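Local coordinates for beta-galactosidase (Streptococcus pneumoniae, PDB 4CU9), which hydrolyses terminal beta-galactosides as a beta-galactosidase; the fragment here is its carbohydrate-binding module, which probably recognises galactose-containing glycans, at residues L100-P111 and H124-V135. Sequence-based numbering, arbitrary orientation.
Sequences LERYVGPGFEVP and HPFNNPENWEAV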
ATOM      1  N   LEU A 100       2.810   0.479   9.807  1.00  9.57           N
ATOM      2  CA  LEU A 100       2.690   1.774   9.120  1.00  9.88           C
ATOM      3  C   LEU A 100       4.052   2.439   9.059  1.00  9.75           C
ATOM      4  O   LEU A 100       4.725   2.588  10.068  1.00 11.36           O
ATOM      5  CB  LEU A 100       1.705   2.704   9.844  1.00  9.94           C
ATOM      6  CG  LEU A 100       1.472   4.111   9.273  1.00  9.98           C
ATOM      7  CD1 LEU A 100       0.873   4.048   7.873  1.00 10.23           C
ATOM      8  CD2 LEU A 100       0.540   4.894  10.184  1.00 10.07           C
ATOM      9  N   GLU A 101       4.414   2.955   7.898  1.00  9.78           N
ATOM     10  CA  GLU A 101       5.655   3.664   7.733  1.00 10.09           C
ATOM     11  C   GLU A 101       5.537   4.929   6.922  1.00 10.24           C
ATOM     12  O   GLU A 101       4.751   5.044   5.969  1.00 10.33           O
ATOM     13  CB  GLU A 101       6.714   2.765   7.078  1.00 10.74           C
ATOM     14  CG  GLU A 101       7.043   1.535   7.893  1.00 11.04           C
ATOM     15  CD  GLU A 101       8.019   0.582   7.227  1.00 12.42           C
ATOM     16  OE1 GLU A 101       7.956   0.425   5.986  1.00 12.32           O
ATOM     17  OE2 GLU A 101       8.851  -0.005   7.972  1.00 14.89           O
ATOM     18  N   ARG A 102       6.371   5.895   7.295  1.00 10.68           N
ATOM     19  CA  ARG A 102       6.467   7.152   6.566  1.00 10.74           C
ATOM     20  C   ARG A 102       7.806   7.224   5.849  1.00 10.33           C
ATOM     21  O   ARG A 102       8.813   6.753   6.354  1.00 10.31           O
ATOM     22  CB  ARG A 102       6.291   8.348   7.515  1.00 11.79           C
ATOM     23  CG  ARG A 102       7.359   8.475   8.582  1.00 12.49           C
ATOM     24  CD  ARG A 102       7.024   9.615   9.543  1.00 14.49           C
ATOM     25  NE  ARG A 102       7.945   9.705  10.678  1.00 15.52           N
ATOM     26  CZ  ARG A 102       9.045  10.448  10.711  1.00 16.48           C
ATOM     27  NH1 ARG A 102       9.403  11.173   9.673  1.00 17.99           N
ATOM     28  NH2 ARG A 102       9.786  10.474  11.809  1.00 18.77           N
ATOM     29  N   TYR A 103       7.817   7.823   4.661  1.00  9.78           N
ATOM     30  CA  TYR A 103       9.030   7.908   3.883  1.00  9.49           C
ATOM     31  C   TYR A 103       9.972   8.944   4.507  1.00  9.93           C
ATOM     32  O   TYR A 103       9.555  10.045   4.798  1.00  9.86           O
ATOM     33  CB  TYR A 103       8.719   8.233   2.430  1.00  9.65           C
ATOM     34  CG  TYR A 103       9.936   8.266   1.559  1.00 10.05           C
ATOM     35  CD1 TYR A 103      10.610   7.085   1.245  1.00 10.16           C
ATOM     36  CD2 TYR A 103      10.437   9.479   1.058  1.00  9.98           C
ATOM     37  CE1 TYR A 103      11.744   7.121   0.457  1.00  9.95           C
ATOM     38  CE2 TYR A 103      11.585   9.511   0.283  1.00 10.06           C
ATOM     39  CZ  TYR A 103      12.220   8.326  -0.019  1.00 10.24           C
ATOM     40  OH  TYR A 103      13.351   8.319  -0.815  1.00  9.98           O
ATOM     41  N   VAL A 104      11.225   8.566   4.707  1.00  9.90           N
ATOM     42  CA  VAL A 104      12.235   9.469   5.265  1.00 11.43           C
ATOM     43  C   VAL A 104      13.509   9.443   4.415  1.00 12.20           C
ATOM     44  O   VAL A 104      14.566   9.895   4.871  1.00 11.95           O
ATOM     45  CB  VAL A 104      12.606   9.082   6.706  1.00 11.96           C
ATOM     46  CG1 VAL A 104      11.442   9.278   7.687  1.00 12.74           C
ATOM     47  CG2 VAL A 104      13.113   7.639   6.771  1.00 12.00           C
ATOM     48  N   GLY A 105      13.412   8.949   3.171  1.00 11.74           N
ATOM     49  CA  GLY A 105      14.591   8.849   2.334  1.00 12.06           C
ATOM     50  C   GLY A 105      14.867  10.097   1.514  1.00 12.47           C
ATOM     51  O   GLY A 105      14.288  11.177   1.739  1.00 11.35           O
ATOM     52  N   PRO A 106      15.767   9.969   0.535  1.00 13.61           N
ATOM     53  CA  PRO A 106      16.066  11.123  -0.320  1.00 13.95           C
ATOM     54  C   PRO A 106      14.912  11.540  -1.213  1.00 14.18           C
ATOM     55  O   PRO A 106      13.893  10.821  -1.330  1.00 13.03           O
ATOM     56  CB  PRO A 106      17.268  10.642  -1.129  1.00 14.64           C
ATOM     57  CG  PRO A 106      17.088   9.157  -1.210  1.00 14.63           C
ATOM     58  CD  PRO A 106      16.543   8.779   0.143  1.00 14.19           C
ATOM     59  N   GLY A 107      15.056  12.703  -1.851  1.00 13.75           N
ATOM     60  CA  GLY A 107      14.101  13.130  -2.844  1.00 13.41           C
ATOM     61  C   GLY A 107      14.003  12.059  -3.931  1.00 13.28           C
ATOM     62  O   GLY A 107      14.916  11.270  -4.132  1.00 14.13           O
ATOM     63  N   PHE A 108      12.863  11.964  -4.571  1.00 13.34           N
ATOM     64  CA  PHE A 108      12.570  10.861  -5.508  1.00 12.69           C
ATOM     65  C   PHE A 108      11.546  11.284  -6.527  1.00 13.49           C
ATOM     66  O   PHE A 108      10.911  12.335  -6.393  1.00 13.11           O
ATOM     67  CB  PHE A 108      12.019   9.646  -4.733  1.00 12.87           C
ATOM     68  CG  PHE A 108      10.697   9.935  -4.042  1.00 12.26           C
ATOM     69  CD1 PHE A 108      10.674  10.581  -2.847  1.00 12.25           C
ATOM     70  CD2 PHE A 108       9.497   9.524  -4.586  1.00 12.53           C
ATOM     71  CE1 PHE A 108       9.465  10.887  -2.227  1.00 12.45           C
ATOM     72  CE2 PHE A 108       8.294   9.810  -3.969  1.00 12.48           C
ATOM     73  CZ  PHE A 108       8.275  10.464  -2.770  1.00 12.10           C
ATOM     74  N   GLU A 109      11.397  10.473  -7.569  1.00 14.21           N
ATOM     75  CA  GLU A 109      10.289  10.597  -8.498  1.00 15.82           C
ATOM     76  C   GLU A 109       9.438   9.332  -8.403  1.00 14.51           C
ATOM     77  O   GLU A 109       9.875   8.327  -7.862  1.00 13.90           O
ATOM     78  CB  GLU A 109      10.764  10.839  -9.957  1.00 17.67           C
ATOM     79  CG  GLU A 109      11.634   9.741 -10.561  1.00 21.17           C
ATOM     80  CD  GLU A 109      12.168  10.143 -11.955  1.00 23.04           C
ATOM     81  OE1 GLU A 109      11.399  10.199 -12.947  1.00 28.86           O
ATOM     82  OE2 GLU A 109      13.357  10.435 -12.061  1.00 22.52           O
ATOM     83  N   VAL A 110       8.221   9.408  -8.929  1.00 14.48           N
ATOM     84  CA  VAL A 110       7.338   8.233  -9.034  1.00 13.27           C
ATOM     85  C   VAL A 110       8.093   7.158  -9.803  1.00 12.73           C
ATOM     86  O   VAL A 110       8.640   7.428 -10.883  1.00 13.43           O
ATOM     87  CB  VAL A 110       6.032   8.558  -9.778  1.00 12.86           C
ATOM     88  CG1 VAL A 110       5.249   7.282 -10.010  1.00 12.52           C
ATOM     89  CG2 VAL A 110       5.211   9.552  -8.959  1.00 13.07           C
ATOM     90  N   PRO A 111       8.149   5.931  -9.261  1.00 12.22           N
ATOM     91  CA  PRO A 111       8.786   4.887 -10.011  1.00 12.06           C
ATOM     92  C   PRO A 111       8.115   4.678 -11.392  1.00 12.10           C
ATOM     93  O   PRO A 111       6.886   4.848 -11.552  1.00 11.82           O
ATOM     94  CB  PRO A 111       8.565   3.647  -9.160  1.00 12.16           C
ATOM     95  CG  PRO A 111       8.379   4.143  -7.743  1.00 12.23           C
ATOM     96  CD  PRO A 111       7.695   5.483  -7.915  1.00 12.00           C
ATOM     97  N   HIS A 124      15.308   2.097  -7.108  1.00  9.63           N
ATOM     98  CA  HIS A 124      14.487   3.193  -6.598  1.00  9.58           C
ATOM     99  C   HIS A 124      14.649   3.289  -5.058  1.00  9.31           C
ATOM    100  O   HIS A 124      14.700   2.272  -4.362  1.00  9.59           O
ATOM    101  CB  HIS A 124      13.019   3.005  -6.961  1.00  9.96           C
ATOM    102  CG  HIS A 124      12.189   4.239  -6.752  1.00 10.53           C
ATOM    103  ND1 HIS A 124      11.663   4.606  -5.531  1.00 10.94           N
ATOM    104  CD2 HIS A 124      11.892   5.251  -7.606  1.00 10.66           C
ATOM    105  CE1 HIS A 124      11.019   5.756  -5.663  1.00 10.90           C
ATOM    106  NE2 HIS A 124      11.151   6.168  -6.914  1.00 10.63           N
ATOM    107  N   PRO A 125      14.725   4.498  -4.513  1.00  9.23           N
ATOM    108  CA  PRO A 125      14.922   4.591  -3.033  1.00  9.63           C
ATOM    109  C   PRO A 125      13.835   3.954  -2.157  1.00  9.50           C
ATOM    110  O   PRO A 125      14.093   3.637  -1.016  1.00  9.54           O
ATOM    111  CB  PRO A 125      15.081   6.099  -2.792  1.00 10.05           C
ATOM    112  CG  PRO A 125      14.505   6.751  -3.994  1.00 10.44           C
ATOM    113  CD  PRO A 125      14.737   5.822  -5.143  1.00 10.30           C
ATOM    114  N   PHE A 126      12.639   3.723  -2.714  1.00  9.71           N
ATOM    115  CA  PHE A 126      11.583   3.014  -2.032  1.00  9.78           C
ATOM    116  C   PHE A 126      12.011   1.599  -1.659  1.00  9.68           C
ATOM    117  O   PHE A 126      11.525   1.055  -0.674  1.00  9.35           O
ATOM    118  CB  PHE A 126      10.298   2.952  -2.861  1.00  9.35           C
ATOM    119  CG  PHE A 126       9.481   4.199  -2.808  1.00  9.31           C
ATOM    120  CD1 PHE A 126       9.980   5.402  -2.302  1.00  9.52           C
ATOM    121  CD2 PHE A 126       8.206   4.169  -3.273  1.00  9.23           C
ATOM    122  CE1 PHE A 126       9.170   6.530  -2.254  1.00  9.71           C
ATOM    123  CE2 PHE A 126       7.405   5.286  -3.264  1.00  9.05           C
ATOM    124  CZ  PHE A 126       7.869   6.462  -2.726  1.00  9.84           C
ATOM    125  N   ASN A 127      12.981   1.047  -2.367  1.00  9.83           N
ATOM    126  CA  ASN A 127      13.379  -0.304  -2.146  1.00 10.70           C
ATOM    127  C   ASN A 127      14.421  -0.480  -1.037  1.00 11.57           C
ATOM    128  O   ASN A 127      14.766  -1.609  -0.696  1.00 11.72           O
ATOM    129  CB  ASN A 127      13.847  -0.916  -3.467  1.00 11.33           C
ATOM    130  CG  ASN A 127      13.851  -2.424  -3.450  1.00 11.08           C
ATOM    131  OD1 ASN A 127      12.942  -3.052  -2.926  1.00 10.92           O
ATOM    132  ND2 ASN A 127      14.886  -3.021  -4.030  1.00 11.60           N
ATOM    133  N   ASN A 128      14.849   0.612  -0.411  1.00 11.26           N
ATOM    134  CA  ASN A 128      15.791   0.554   0.660  1.00 11.78           C
ATOM    135  C   ASN A 128      15.051   0.702   1.995  1.00 12.15           C
ATOM    136  O   ASN A 128      14.493   1.756   2.259  1.00 11.71           O
ATOM    137  CB  ASN A 128      16.824   1.673   0.496  1.00 12.53           C
ATOM    138  CG  ASN A 128      17.819   1.728   1.671  1.00 13.93           C
ATOM    139  OD1 ASN A 128      17.719   0.969   2.618  1.00 14.14           O
ATOM    140  ND2 ASN A 128      18.745   2.638   1.598  1.00 16.06           N
ATOM    141  N   PRO A 129      15.033  -0.348   2.834  1.00 13.14           N
ATOM    142  CA  PRO A 129      14.234  -0.305   4.060  1.00 14.61           C
ATOM    143  C   PRO A 129      14.603   0.839   5.007  1.00 14.71           C
ATOM    144  O   PRO A 129      13.769   1.255   5.829  1.00 15.11           O
ATOM    145  CB  PRO A 129      14.591  -1.625   4.766  1.00 14.74           C
ATOM    146  CG  PRO A 129      15.148  -2.497   3.711  1.00 15.00           C
ATOM    147  CD  PRO A 129      15.753  -1.631   2.681  1.00 13.75           C
ATOM    148  N   GLU A 130      15.838   1.317   4.942  1.00 15.00           N
ATOM    149  CA  GLU A 130      16.272   2.406   5.863  1.00 17.15           C
ATOM    150  C   GLU A 130      15.612   3.745   5.507  1.00 14.43           C
ATOM    151  O   GLU A 130      15.688   4.683   6.250  1.00 12.66           O
ATOM    152  CB  GLU A 130      17.789   2.582   5.834  1.00 22.02           C
ATOM    153  CG  GLU A 130      18.532   1.424   6.495  1.00 27.92           C
ATOM    154  CD  GLU A 130      18.186   1.261   7.970  1.00 31.64           C
ATOM    155  OE1 GLU A 130      18.305   2.258   8.713  1.00 36.86           O
ATOM    156  OE2 GLU A 130      17.772   0.147   8.371  1.00 37.10           O
ATOM    157  N   ASN A 131      14.941   3.810   4.366  1.00 11.73           N
ATOM    158  CA  ASN A 131      14.230   5.031   3.945  1.00 11.15           C
ATOM    159  C   ASN A 131      12.781   5.091   4.422  1.00 10.49           C
ATOM    160  O   ASN A 131      12.016   5.973   3.988  1.00  9.77           O
ATOM    161  CB  ASN A 131      14.286   5.143   2.431  1.00 10.33           C
ATOM    162  CG  ASN A 131      15.679   5.492   1.921  1.00 11.01           C
ATOM    163  OD1 ASN A 131      16.479   6.048   2.657  1.00 10.15           O
ATOM    164  ND2 ASN A 131      15.972   5.151   0.651  1.00 10.75           N
ATOM    165  N   TRP A 132      12.425   4.204   5.355  1.00 10.48           N
ATOM    166  CA  TRP A 132      11.056   4.113   5.857  1.00 10.49           C
ATOM    167  C   TRP A 132      11.155   4.043   7.394  1.00 12.43           C
ATOM    168  O   TRP A 132      11.935   3.243   7.933  1.00 13.01           O
ATOM    169  CB  TRP A 132      10.349   2.891   5.306  1.00 10.07           C
ATOM    170  CG  TRP A 132      10.161   2.953   3.798  1.00  9.76           C
ATOM    171  CD1 TRP A 132      10.942   2.376   2.871  1.00 10.31           C
ATOM    172  CD2 TRP A 132       9.138   3.635   3.091  1.00  9.72           C
ATOM    173  NE1 TRP A 132      10.476   2.630   1.595  1.00  9.60           N
ATOM    174  CE2 TRP A 132       9.375   3.435   1.701  1.00  9.59           C
ATOM    175  CE3 TRP A 132       8.038   4.405   3.479  1.00  9.87           C
ATOM    176  CZ2 TRP A 132       8.545   3.953   0.743  1.00  9.41           C
ATOM    177  CZ3 TRP A 132       7.237   4.925   2.524  1.00  9.40           C
ATOM    178  CH2 TRP A 132       7.478   4.711   1.176  1.00  9.34           C
ATOM    179  N   GLU A 133      10.340   4.851   8.046  1.00 12.57           N
ATOM    180  CA  GLU A 133      10.272   4.913   9.521  1.00 14.00           C
ATOM    181  C   GLU A 133       8.887   4.474  10.007  1.00 13.32           C
ATOM    182  O   GLU A 133       7.858   5.016   9.569  1.00 11.92           O
ATOM    183  CB  GLU A 133      10.597   6.344   9.965  1.00 16.37           C
ATOM    184  CG  GLU A 133      10.471   6.622  11.460  1.00 20.79           C
ATOM    185  CD  GLU A 133      11.661   6.207  12.274  1.00 25.93           C
ATOM    186  OE1 GLU A 133      12.508   5.417  11.777  1.00 31.57           O
ATOM    187  OE2 GLU A 133      11.753   6.683  13.436  1.00 33.38           O
ATOM    188  N   ALA A 134       8.880   3.526  10.951  1.00 12.78           N
ATOM    189  CA  ALA A 134       7.656   3.017  11.550  1.00 13.47           C
ATOM    190  C   ALA A 134       6.876   4.091  12.307  1.00 13.21           C
ATOM    191  O   ALA A 134       7.459   4.959  13.000  1.00 13.31           O
ATOM    192  CB  ALA A 134       7.943   1.838  12.489  1.00 13.56           C
ATOM    193  N   VAL A 135       5.561   4.012  12.185  1.00 12.74           N
ATOM    194  CA  VAL A 135       4.655   4.965  12.834  1.00 12.75           C
ATOM    195  C   VAL A 135       3.698   4.151  13.723  1.00 13.54           C
ATOM    196  O   VAL A 135       2.958   3.308  13.219  1.00 12.21           O
ATOM    197  CB  VAL A 135       3.926   5.834  11.786  1.00 12.03           C
ATOM    198  CG1 VAL A 135       2.844   6.705  12.411  1.00 12.39           C
ATOM    199  CG2 VAL A 135       4.917   6.705  11.011  1.00 12.41           C
TER
HETATM  200  O   HOH W   1       3.440   0.708  12.579  1.00 14.57           O
HETATM  201  O   HOH W   2      11.407  -0.615   6.569  1.00 14.04           O
HETATM  202  O   HOH W   3       7.479   8.057  13.056  1.00 24.38           O
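The Y103 ring lies between F126 CE1, 3.7 Å above one face, and the backbone N of G105 over the other, while its edge turns into the face of W132 in an edge-to-face pair with planes at 68°. These rings and F108 form an aromatic cluster in the galactose-binding-like beta-sandwich, on the face of the antiparallel pair 97-103/132-139 that carries Y103 and W132, beside the loops that bring in F108 and F126. With CG anti to the backbone N (chi1 -177°), Y103 extends toward the loop that follows it, and its OH donates to P106 O at 2.6 Å, on a lone pair in the carbonyl plane. Tyrosine thus suits the place twice, as an apolar plate and as a tie that holds the turn. F126 meets both Y103 and F108 obliquely, with I67 of strand 61-70 also against it. W132 takes Y103 CB over its six-membered ring, makes a cation-pi contact with R162, and gives its NE1 hydrogen to F126 O. Buried E101, beside W132, forms salt bridges with R162 and R164, which probably offset its carboxylate charge.

On the strands, R102 and E133 exchange backbone hydrogen bonds, and their side chains run alongside each other, R102 NH2 and E133 OE2 being 4.6 Å apart, beyond a salt bridge. N131 O accepts from V104 N across the contact at 2.8 Å, and its ND2 donates to P125 O within its own segment. Farther out, the H124 ring is held between P111 CG and P125 CD on opposite faces. Both ring nitrogens are used: ND1 accepts from F126 N, and NE2 donates to E109 O at 2.7 Å, nearly along the C=O axis.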